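PDB 5UAO: tryptophane-5-halogenase from Microbispora sp. ATCC PTA-5024, which binds flavin-adenine dinucleotide and chlorinates a tryptophan of a lanthipeptide at carbon 5 during biosynthesis of the antibiotic NAI-107. Local coordinates for residues C284-T289 with D293-V298; A258-T263 with A311-R316; Y228-C231 with R235-L238; L243-E248 with A336-V341. All coordinates share one frame; numbering follows the deposited sequence.

Interaction 1: C284-T289 with D293-V298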
# COMPACT_ATOMS: atom_id res chain seq x y z
N CYS A 284 13.86 -28.54 8.21
CA CYS A 284 13.68 -29.49 7.15
C CYS A 284 12.25 -29.42 6.61
O CYS A 284 11.31 -29.40 7.37
CB CYS A 284 14.02 -30.93 7.64
SG CYS A 284 14.05 -32.17 6.32
N TRP A 285 12.10 -29.33 5.31
CA TRP A 285 10.76 -29.37 4.66
C TRP A 285 10.37 -30.77 4.37
O TRP A 285 11.25 -31.62 4.11
CB TRP A 285 10.71 -28.54 3.38
CG TRP A 285 11.34 -29.12 2.12
CD1 TRP A 285 10.86 -30.11 1.32
CD2 TRP A 285 12.52 -28.64 1.47
NE1 TRP A 285 11.69 -30.31 0.24
CE2 TRP A 285 12.69 -29.37 0.29
CE3 TRP A 285 13.44 -27.67 1.78
CZ2 TRP A 285 13.76 -29.16 -0.58
CZ3 TRP A 285 14.50 -27.44 0.89
CH2 TRP A 285 14.68 -28.19 -0.21
N THR A 286 9.05 -30.99 4.33
CA THR A 286 8.44 -32.21 3.84
C THR A 286 7.32 -31.81 2.90
O THR A 286 6.32 -31.20 3.34
CB THR A 286 7.85 -33.07 4.97
OG1 THR A 286 8.85 -33.46 5.92
CG2 THR A 286 7.27 -34.37 4.39
N ILE A 287 7.50 -32.12 1.61
CA ILE A 287 6.59 -31.74 0.53
C ILE A 287 6.08 -33.06 -0.10
O ILE A 287 6.85 -33.73 -0.81
CB ILE A 287 7.31 -30.83 -0.51
CG1 ILE A 287 7.60 -29.46 0.11
CG2 ILE A 287 6.49 -30.71 -1.78
CD1 ILE A 287 8.52 -28.59 -0.70
N PRO A 288 4.81 -33.43 0.14
CA PRO A 288 4.24 -34.66 -0.45
C PRO A 288 4.10 -34.60 -1.97
O PRO A 288 3.63 -33.58 -2.49
CB PRO A 288 2.86 -34.72 0.19
CG PRO A 288 3.09 -34.14 1.53
CD PRO A 288 3.96 -32.96 1.24
N THR A 289 4.53 -35.65 -2.65
CA THR A 289 4.12 -35.93 -4.05
C THR A 289 3.35 -37.26 -4.06
O THR A 289 3.32 -37.94 -3.02
CB THR A 289 5.30 -35.99 -5.05
OG1 THR A 289 6.05 -37.19 -4.81
CG2 THR A 289 6.21 -34.79 -4.93
N ASP A 293 7.30 -38.59 -0.12
CA ASP A 293 7.59 -37.31 0.51
C ASP A 293 8.97 -36.84 0.02
O ASP A 293 9.94 -37.60 0.02
CB ASP A 293 7.55 -37.41 2.00
CG ASP A 293 6.14 -37.41 2.57
OD1 ASP A 293 5.20 -36.92 1.93
OD2 ASP A 293 5.98 -37.76 3.75
N HIS A 294 9.03 -35.57 -0.44
CA HIS A 294 10.27 -34.91 -0.81
C HIS A 294 10.73 -34.03 0.37
O HIS A 294 10.00 -33.19 0.89
CB HIS A 294 10.11 -34.09 -2.03
CG HIS A 294 9.89 -34.89 -3.27
ND1 HIS A 294 9.94 -34.32 -4.52
CD2 HIS A 294 9.67 -36.21 -3.46
CE1 HIS A 294 9.82 -35.27 -5.44
NE2 HIS A 294 9.55 -36.40 -4.82
N LEU A 295 11.96 -34.25 0.81
CA LEU A 295 12.47 -33.58 1.98
C LEU A 295 13.70 -32.74 1.64
O LEU A 295 14.46 -33.05 0.72
CB LEU A 295 12.81 -34.63 3.05
CG LEU A 295 11.67 -35.04 3.94
CD1 LEU A 295 10.64 -35.87 3.24
CD2 LEU A 295 12.24 -35.88 5.07
N GLY A 296 13.94 -31.71 2.46
CA GLY A 296 15.17 -30.95 2.39
C GLY A 296 15.55 -30.28 3.70
O GLY A 296 14.77 -29.51 4.27
N TYR A 297 16.73 -30.61 4.18
CA TYR A 297 17.30 -29.99 5.37
C TYR A 297 18.13 -28.79 4.94
O TYR A 297 19.21 -28.89 4.36
CB TYR A 297 18.15 -31.01 6.11
CG TYR A 297 18.81 -30.56 7.35
CD1 TYR A 297 18.54 -29.33 7.94
CD2 TYR A 297 19.63 -31.46 8.05
CE1 TYR A 297 19.16 -28.96 9.12
CE2 TYR A 297 20.21 -31.10 9.24
CZ TYR A 297 19.94 -29.88 9.79
OH TYR A 297 20.53 -29.53 10.99
N VAL A 298 17.52 -27.65 5.18
CA VAL A 298 18.12 -26.35 4.98
C VAL A 298 18.93 -26.01 6.24
O VAL A 298 18.41 -25.96 7.35
CB VAL A 298 16.97 -25.28 4.79
CG1 VAL A 298 17.51 -23.85 4.83
CG2 VAL A 298 16.26 -25.48 3.44
O HOH W 1 13.31 -32.45 -1.84
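The antiparallel beta hairpin of strands 282-288 and 293-299 is zipped by two hydrogen-bonded pairs, W285 with G296 and I287 with H294. Within the second pair I287 and H294 exchange two backbone bonds, with I287 N to H294 O at 2.8 Å. W285 turns its indole back over the partner strand: CG sits between its own backbone N and carbonyl carbon (chi1 76°), which lays the ring flat on G296. The CA of G296 stands 3.5 Å from the centroid of the six-membered ring, only 6° off the normal, a CH-pi contact made by the bare backbone of the glycine. At the ring's edge, V298 CG2 comes within 3.7 Å of W285 CZ3, and a water that donates to L295 O accepts a weak bond from W285 NE1. A leucine in place of W285 would probably leave G296 CA without its aromatic cover and the water without its indole donor, and open a gap on the FAD side, since the indole belongs to the flavin pocket. Further along the same sheet face, T289 CG2 lies over the centre of the H294 ring, 3.7 Å from its centroid, while H294 ND1 bonds to E72. On the other face T286 and L295 run side by side, and D293 OD1 approaches P288 CG to 3.5 Å, its OD2 being held by a salt bridge to K271. The glycine-aromatic pairing across a hydrogen-bonded site is a recurrent antiparallel sheet arrangement, here forming part of the wall of a flavin pocket.

Interaction 2: A258-T263 with A311-R316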
# COMPACT_ATOMS: atom_id res chain seq x y z
N ALA A 258 22.62 -23.80 2.58
CA ALA A 258 22.73 -25.11 1.96
C ALA A 258 21.52 -25.94 2.30
O ALA A 258 20.88 -25.69 3.32
CB ALA A 258 24.03 -25.82 2.40
N ALA A 259 21.23 -26.91 1.43
CA ALA A 259 20.24 -27.92 1.70
C ALA A 259 20.67 -29.29 1.20
O ALA A 259 21.18 -29.47 0.08
CB ALA A 259 18.93 -27.55 1.02
N VAL A 260 20.38 -30.29 2.01
CA VAL A 260 20.54 -31.67 1.62
C VAL A 260 19.12 -32.20 1.33
O VAL A 260 18.25 -32.24 2.20
CB VAL A 260 21.13 -32.54 2.75
CG1 VAL A 260 21.19 -33.98 2.30
CG2 VAL A 260 22.55 -32.12 3.07
N THR A 261 18.92 -32.71 0.14
CA THR A 261 17.63 -33.23 -0.22
C THR A 261 17.55 -34.76 -0.26
O THR A 261 18.57 -35.48 -0.46
CB THR A 261 17.19 -32.67 -1.61
OG1 THR A 261 18.09 -33.10 -2.65
CG2 THR A 261 17.12 -31.17 -1.55
N GLY A 262 16.32 -35.26 -0.13
CA GLY A 262 16.12 -36.70 -0.22
C GLY A 262 14.63 -37.03 -0.30
O GLY A 262 13.83 -36.12 -0.27
N THR A 263 14.27 -38.32 -0.44
CA THR A 263 12.84 -38.72 -0.47
C THR A 263 12.60 -39.76 0.60
O THR A 263 13.52 -40.53 0.94
CB THR A 263 12.40 -39.29 -1.86
OG1 THR A 263 13.08 -40.50 -2.11
CG2 THR A 263 12.71 -38.31 -3.04
N ALA A 311 23.42 -36.90 8.06
CA ALA A 311 23.30 -37.89 9.13
C ALA A 311 22.18 -37.55 10.12
O ALA A 311 21.46 -38.45 10.59
CB ALA A 311 24.63 -38.08 9.91
N GLU A 312 22.05 -36.25 10.45
CA GLU A 312 20.98 -35.77 11.30
C GLU A 312 19.61 -36.02 10.61
O GLU A 312 18.65 -36.45 11.23
CB GLU A 312 21.15 -34.32 11.61
CG GLU A 312 20.22 -33.84 12.69
CD GLU A 312 20.11 -32.34 12.75
OE1 GLU A 312 21.14 -31.66 12.46
OE2 GLU A 312 19.05 -31.83 13.21
N MET A 313 19.53 -35.70 9.36
CA MET A 313 18.29 -35.86 8.62
C MET A 313 17.82 -37.33 8.64
O MET A 313 16.63 -37.61 8.79
CB MET A 313 18.55 -35.37 7.18
CG MET A 313 17.35 -35.37 6.29
SD MET A 313 17.80 -34.63 4.69
CE MET A 313 16.21 -34.51 3.96
N ALA A 314 18.75 -38.25 8.45
CA ALA A 314 18.45 -39.68 8.55
C ALA A 314 18.12 -40.12 9.98
O ALA A 314 17.28 -40.99 10.17
CB ALA A 314 19.56 -40.53 7.94
N ARG A 315 18.68 -39.48 11.01
CA ARG A 315 18.17 -39.76 12.33
C ARG A 315 16.74 -39.31 12.51
O ARG A 315 15.94 -40.03 13.14
CB ARG A 315 19.05 -39.15 13.44
CG ARG A 315 20.40 -39.90 13.60
CD ARG A 315 21.19 -39.44 14.86
NE ARG A 315 21.51 -38.00 14.85
CZ ARG A 315 22.57 -37.46 14.21
NH1 ARG A 315 23.40 -38.23 13.55
NH2 ARG A 315 22.82 -36.16 14.26
N ARG A 316 16.42 -38.09 12.04
CA ARG A 316 15.14 -37.51 12.31
C ARG A 316 14.02 -38.15 11.43
O ARG A 316 12.87 -38.20 11.84
CB ARG A 316 15.20 -35.98 12.12
CG ARG A 316 13.90 -35.28 12.37
CD ARG A 316 13.47 -35.32 13.84
NE ARG A 316 12.17 -34.66 14.02
CZ ARG A 316 11.00 -35.12 13.56
NH1 ARG A 316 10.90 -36.26 12.86
NH2 ARG A 316 9.87 -34.44 13.79
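M313 is the residue through which helix 306-316 reaches strand 258-264 here, meeting V260 and the backbone beyond it. Its thioether end lies against the strand: SD is 3.5 Å from V260 O, CE is just as near that oxygen, and the same methyl comes within 4.2 Å of G262 N. On the valine side chain, CG1 approaches M313 SD at 4.2 Å, the two side chains meeting at a slant. No hydrogen bond joins the segments, and the contact is van der Waals packing of the thioether on V260 and on the backbone up to G262. With CG opposite the backbone N (chi1 -176°) and the later torsions also extended, the methionine is stretched to full length, which lets it span the 10.0 Å between the axes of segments 258-263 and 311-316. G262 presents bare backbone to the methyl. Behind this first shell, V260 is fixed by backbone bonding to Y297, and E312, next to M313, is held by Y297 OH and the amide of N280. M313 also packs on C284 and L295, so its side chain touches three adjacent strands. The helix thus lies across one face of the mixed sheet, over strands 282-288, 293-299 and 258-264, with segment 311-316 inclined 42° to segment 258-263.

Interaction 3: Y228-C231 with R235-L238. With FAD (flavin-adenine dinucleotide), chain E.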
# COMPACT_ATOMS: atom_id res chain seq x y z
N TYR A 228 16.26 -8.95 -23.56
CA TYR A 228 16.72 -10.17 -22.91
C TYR A 228 16.10 -10.34 -21.51
O TYR A 228 16.12 -9.39 -20.70
CB TYR A 228 18.26 -10.11 -22.73
CG TYR A 228 19.00 -9.87 -24.03
CD1 TYR A 228 19.10 -8.59 -24.57
CD2 TYR A 228 19.53 -10.92 -24.74
CE1 TYR A 228 19.70 -8.40 -25.77
CE2 TYR A 228 20.14 -10.73 -25.97
CZ TYR A 228 20.24 -9.50 -26.47
OH TYR A 228 20.89 -9.31 -27.73
N VAL A 229 15.70 -11.55 -21.19
CA VAL A 229 15.29 -11.86 -19.80
C VAL A 229 16.41 -12.73 -19.18
O VAL A 229 16.82 -13.75 -19.76
CB VAL A 229 13.91 -12.56 -19.73
CG1 VAL A 229 13.41 -12.61 -18.31
CG2 VAL A 229 12.83 -11.86 -20.56
N ASP A 230 16.98 -12.28 -18.05
CA ASP A 230 17.98 -13.06 -17.38
C ASP A 230 17.34 -14.06 -16.41
O ASP A 230 16.85 -13.69 -15.32
CB ASP A 230 18.97 -12.16 -16.65
CG ASP A 230 20.11 -12.96 -16.07
OD1 ASP A 230 20.03 -14.20 -15.98
OD2 ASP A 230 21.13 -12.33 -15.67
N CYS A 231 17.27 -15.31 -16.85
CA CYS A 231 16.81 -16.45 -16.05
C CYS A 231 17.99 -17.42 -15.84
O CYS A 231 17.81 -18.65 -15.82
CB CYS A 231 15.57 -17.10 -16.71
SG CYS A 231 14.19 -15.94 -17.01
N ARG A 235 24.06 -17.42 -10.79
CA ARG A 235 25.12 -16.84 -11.58
C ARG A 235 24.82 -15.45 -12.15
O ARG A 235 25.74 -14.68 -12.40
CB ARG A 235 25.38 -17.69 -12.80
CG ARG A 235 26.36 -18.81 -12.63
CD ARG A 235 26.15 -19.86 -13.75
NE ARG A 235 25.53 -21.00 -13.14
CZ ARG A 235 26.03 -22.22 -13.07
NH1 ARG A 235 27.18 -22.53 -13.66
NH2 ARG A 235 25.33 -23.15 -12.39
N SER A 236 23.55 -15.22 -12.46
CA SER A 236 23.03 -13.92 -12.86
C SER A 236 23.95 -13.27 -13.90
O SER A 236 24.55 -12.22 -13.67
CB SER A 236 22.85 -13.05 -11.60
OG SER A 236 22.31 -11.72 -11.89
N LEU A 237 24.06 -13.94 -15.05
CA LEU A 237 25.08 -13.63 -16.07
C LEU A 237 24.88 -12.26 -16.70
O LEU A 237 25.86 -11.51 -16.90
CB LEU A 237 25.04 -14.68 -17.16
CG LEU A 237 26.32 -14.93 -17.90
CD1 LEU A 237 27.19 -15.72 -16.93
CD2 LEU A 237 26.03 -15.72 -19.18
N LEU A 238 23.63 -11.93 -17.05
CA LEU A 238 23.36 -10.64 -17.63
C LEU A 238 23.27 -9.53 -16.62
O LEU A 238 23.98 -8.51 -16.76
CB LEU A 238 22.14 -10.64 -18.54
CG LEU A 238 22.15 -11.56 -19.77
CD1 LEU A 238 21.94 -13.00 -19.41
CD2 LEU A 238 21.03 -11.07 -20.69
PA FAD E . 17.71 -22.40 -12.33
O1A FAD E . 16.68 -23.49 -12.05
O2A FAD E . 19.07 -22.33 -11.61
O5B FAD E . 17.94 -22.26 -13.92
C5B FAD E . 19.00 -21.58 -14.54
C4B FAD E . 18.94 -21.89 -16.03
O4B FAD E . 19.90 -20.97 -16.55
C3B FAD E . 19.36 -23.30 -16.49
O3B FAD E . 18.49 -23.84 -17.60
C2B FAD E . 20.79 -23.09 -17.00
O2B FAD E . 21.25 -24.05 -18.04
C1B FAD E . 20.69 -21.66 -17.53
N9A FAD E . 22.02 -21.04 -17.68
C8A FAD E . 22.86 -20.64 -16.68
N7A FAD E . 23.98 -20.09 -17.22
C5A FAD E . 23.86 -20.18 -18.56
C6A FAD E . 24.72 -19.85 -19.69
N6A FAD E . 25.94 -19.28 -19.47
N1A FAD E . 24.24 -20.06 -20.91
C2A FAD E . 23.02 -20.59 -21.14
N3A FAD E . 22.20 -20.94 -20.15
C4A FAD E . 22.58 -20.76 -18.87
N1 FAD E . 10.51 -21.93 -4.76
C2 FAD E . 9.19 -22.20 -4.48
O2 FAD E . 8.26 -21.54 -5.06
N3 FAD E . 8.84 -23.19 -3.62
C4 FAD E . 9.73 -23.96 -2.97
O4 FAD E . 9.30 -24.84 -2.16
C4X FAD E . 11.19 -23.70 -3.23
N5 FAD E . 12.19 -24.37 -2.60
C5X FAD E . 13.50 -24.12 -2.85
C6 FAD E . 14.47 -24.84 -2.16
C7 FAD E . 15.82 -24.59 -2.36
C7M FAD E . 16.90 -25.37 -1.66
C8 FAD E . 16.23 -23.60 -3.35
C8M FAD E . 17.71 -23.36 -3.57
C9 FAD E . 15.27 -22.88 -4.03
C9A FAD E . 13.90 -23.06 -3.82
N10 FAD E . 12.89 -22.30 -4.51
C10 FAD E . 11.53 -22.61 -4.20
C1' FAD E . 13.13 -21.28 -5.58
C2' FAD E . 12.77 -22.09 -6.92
O2' FAD E . 13.58 -23.25 -6.78
C3' FAD E . 13.18 -21.90 -8.42
O3' FAD E . 13.06 -23.00 -9.40
C4' FAD E . 14.68 -21.96 -8.50
O4' FAD E . 15.27 -22.02 -7.17
C5' FAD E . 15.08 -20.84 -9.46
O5' FAD E . 14.72 -21.16 -10.77
P FAD E . 15.64 -20.41 -11.90
O1P FAD E . 15.80 -19.00 -11.56
O2P FAD E . 14.88 -20.76 -13.18
O3P FAD E . 17.12 -20.94 -11.89
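D230 overlaps the side chain of L238, the two sliding past each other in opposite directions where strand 227-230 gives way to helix 237-242. The strand belongs to the nucleotide-binding sheet of the flavin-dependent halogenase fold, in which it runs parallel to strand 31-35, and a short turn leads from it into the helix. The carboxylate of D230 looks into the first turn of the helix, its CG opposite the backbone N (chi1 -173°). There OD2 accepts a weak bond from L238 N at 2.9 Å, with an angle of 128° at the hydrogen, and a further one from the amide of L239; OD1 is hydrogen-bonded to the hydroxyl of T232. Amides at a helix start would probably favour the negative charge of this buried carboxylate. With an alanine at D230, the amides of L238 and L239 and the hydroxyl of T232 would probably lose their shared carboxylate, and the turn would be freer to shift. The side chain of L238 packs along the same acid: L238 CB is 3.5 Å from D230 OD2, and L238 CD1 comes within 3.8 Å of D230 CG. Its other branch crosses Y228 at about a right angle, CD2 touching Y228 CB at 3.6 Å, while the phenol carries on to bond its OH to Y225 N. S236, at the N-cap position, has its OG bonded to S347 O and E240 N. The adenosine half of FAD is met from both segments: C231 O stands 3.2 Å from the ribose oxygen O4B, and L237 CD2 lies 3.6 Å from the adenine amine N6A.

Interaction 4: L243-E248 with A336-V341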
# COMPACT_ATOMS: atom_id res chain seq x y z
N LEU A 243 26.00 -6.35 -16.47
CA LEU A 243 25.54 -5.01 -16.22
C LEU A 243 26.11 -4.49 -14.89
O LEU A 243 25.98 -3.32 -14.59
CB LEU A 243 24.03 -4.97 -16.28
CG LEU A 243 23.46 -5.12 -17.69
CD1 LEU A 243 21.93 -5.17 -17.76
CD2 LEU A 243 23.91 -3.98 -18.61
N GLY A 244 26.78 -5.35 -14.13
CA GLY A 244 27.38 -4.92 -12.85
C GLY A 244 26.42 -4.53 -11.74
O GLY A 244 26.83 -3.81 -10.85
N ILE A 245 25.15 -4.96 -11.79
CA ILE A 245 24.14 -4.61 -10.76
C ILE A 245 24.57 -5.31 -9.45
O ILE A 245 24.75 -6.54 -9.43
CB ILE A 245 22.72 -5.02 -11.18
CG1 ILE A 245 22.24 -4.36 -12.47
CG2 ILE A 245 21.70 -4.66 -10.10
CD1 ILE A 245 22.51 -2.89 -12.47
N PRO A 246 24.85 -4.57 -8.37
CA PRO A 246 25.36 -5.31 -7.23
C PRO A 246 24.29 -6.11 -6.38
O PRO A 246 23.12 -5.90 -6.53
CB PRO A 246 25.98 -4.19 -6.38
CG PRO A 246 25.06 -3.04 -6.59
CD PRO A 246 24.80 -3.13 -8.10
N PHE A 247 24.80 -7.02 -5.56
CA PHE A 247 24.04 -7.87 -4.66
C PHE A 247 23.89 -7.28 -3.24
O PHE A 247 24.85 -6.79 -2.64
CB PHE A 247 24.69 -9.26 -4.63
CG PHE A 247 23.86 -10.31 -3.87
CD1 PHE A 247 22.68 -10.77 -4.41
CD2 PHE A 247 24.22 -10.76 -2.63
CE1 PHE A 247 21.87 -11.69 -3.75
CE2 PHE A 247 23.45 -11.70 -1.93
CZ PHE A 247 22.27 -12.17 -2.50
N GLU A 248 22.69 -7.33 -2.72
CA GLU A 248 22.40 -6.97 -1.32
C GLU A 248 21.95 -8.18 -0.54
O GLU A 248 20.82 -8.71 -0.71
CB GLU A 248 21.34 -5.91 -1.25
CG GLU A 248 21.54 -4.94 -2.39
CD GLU A 248 21.10 -3.58 -2.06
OE1 GLU A 248 20.30 -3.45 -1.10
OE2 GLU A 248 21.54 -2.67 -2.80
N ALA A 336 16.25 -5.12 -10.69
CA ALA A 336 15.91 -6.25 -11.53
C ALA A 336 15.93 -5.96 -13.02
O ALA A 336 16.07 -6.88 -13.86
CB ALA A 336 14.52 -6.78 -11.15
N TRP A 337 15.69 -4.69 -13.38
CA TRP A 337 15.56 -4.29 -14.76
C TRP A 337 16.52 -3.13 -15.00
O TRP A 337 16.47 -2.10 -14.30
CB TRP A 337 14.15 -3.84 -15.03
CG TRP A 337 13.77 -3.54 -16.43
CD1 TRP A 337 14.59 -3.19 -17.49
CD2 TRP A 337 12.44 -3.48 -16.93
NE1 TRP A 337 13.86 -3.01 -18.60
CE2 TRP A 337 12.53 -3.15 -18.31
CE3 TRP A 337 11.16 -3.73 -16.36
CZ2 TRP A 337 11.41 -3.04 -19.14
CZ3 TRP A 337 9.99 -3.63 -17.18
CH2 TRP A 337 10.14 -3.29 -18.58
N ARG A 338 17.34 -3.30 -16.03
CA ARG A 338 18.16 -2.23 -16.51
C ARG A 338 18.32 -2.28 -18.03
O ARG A 338 18.77 -3.27 -18.62
CB ARG A 338 19.51 -2.29 -15.86
CG ARG A 338 20.32 -1.03 -16.13
CD ARG A 338 21.42 -0.94 -15.12
NE ARG A 338 22.12 0.32 -15.21
CZ ARG A 338 22.20 1.19 -14.22
NH1 ARG A 338 21.67 0.93 -13.03
NH2 ARG A 338 22.85 2.32 -14.42
N GLY A 339 17.95 -1.19 -18.68
CA GLY A 339 17.96 -1.10 -20.15
C GLY A 339 17.13 -2.21 -20.75
O GLY A 339 15.95 -2.33 -20.49
N ASN A 340 17.77 -3.06 -21.56
CA ASN A 340 17.07 -4.11 -22.27
C ASN A 340 17.26 -5.47 -21.63
O ASN A 340 17.15 -6.49 -22.30
CB ASN A 340 17.51 -4.11 -23.77
CG ASN A 340 18.97 -4.49 -24.00
OD1 ASN A 340 19.81 -4.44 -23.13
ND2 ASN A 340 19.26 -4.89 -25.22
N VAL A 341 17.50 -5.46 -20.31
CA VAL A 341 17.61 -6.69 -19.54
C VAL A 341 16.68 -6.63 -18.35
O VAL A 341 16.71 -5.65 -17.61
CB VAL A 341 19.05 -6.84 -19.04
CG1 VAL A 341 19.13 -8.02 -18.10
CG2 VAL A 341 19.99 -7.02 -20.22
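L243 has CG opposite its carbonyl carbon (chi1 -72°) and an extended second torsion (chi2 176°), which together point CD1 at V341; the two side chains come tip to tip. L243 CD1 is 3.6 Å from V341 CB and equally near its CG2, and the same methyl approaches R338 O at 3.8 Å. The second meeting is between I245 and R338. The isoleucine CD1 lands on the stem of the arginine, 3.5 Å from R338 CD, before the chain reaches its charged end. Extended from CG to NE, R338 carries its guanidinium past the isoleucine methyl, with NH1 4.0 Å from I245 CD1. Outside the pair of segments, R338 NE is bound by D210 and NH1 by E335, two salt bridges that fix the group while its aliphatic part covers I245. The partner backbone is shaped by a type II' turn from R338 to V341, closed by R338 N to V341 O and V341 N to R338 O. W337 NE1 adds a bond of 2.9 Å to G339 O, the acceptor lying in the indole plane. The loop following helix 237-242 is thus fitted against the edge hairpin of the nucleotide-binding sheet mainly by aliphatic contacts: no hydrogen bond crosses, so the contact rests on van der Waals packing, and the arginine's charge is probably balanced by D210 and E335, beyond the contact.

From the N terminus, interaction 3 closes first, a short turn from strand 227-230 into helix 237-242. The loop after that helix then opens interaction 4, which waits until residues 336-341 to close and so encloses both remaining contacts. Within it, residues 258-263 open interaction 2, closed by helix 306-316, and the hairpin of interaction 1 forms inside that span; none of the loops cross. Interactions 3 and 4 touch at the nucleotide-binding sheet, through Y228 N and N340 O. Interactions 1 and 2 share the other large sheet, joined by L295 N to G262 O, with centres 28 to 35 Å from those of interactions 3 and 4.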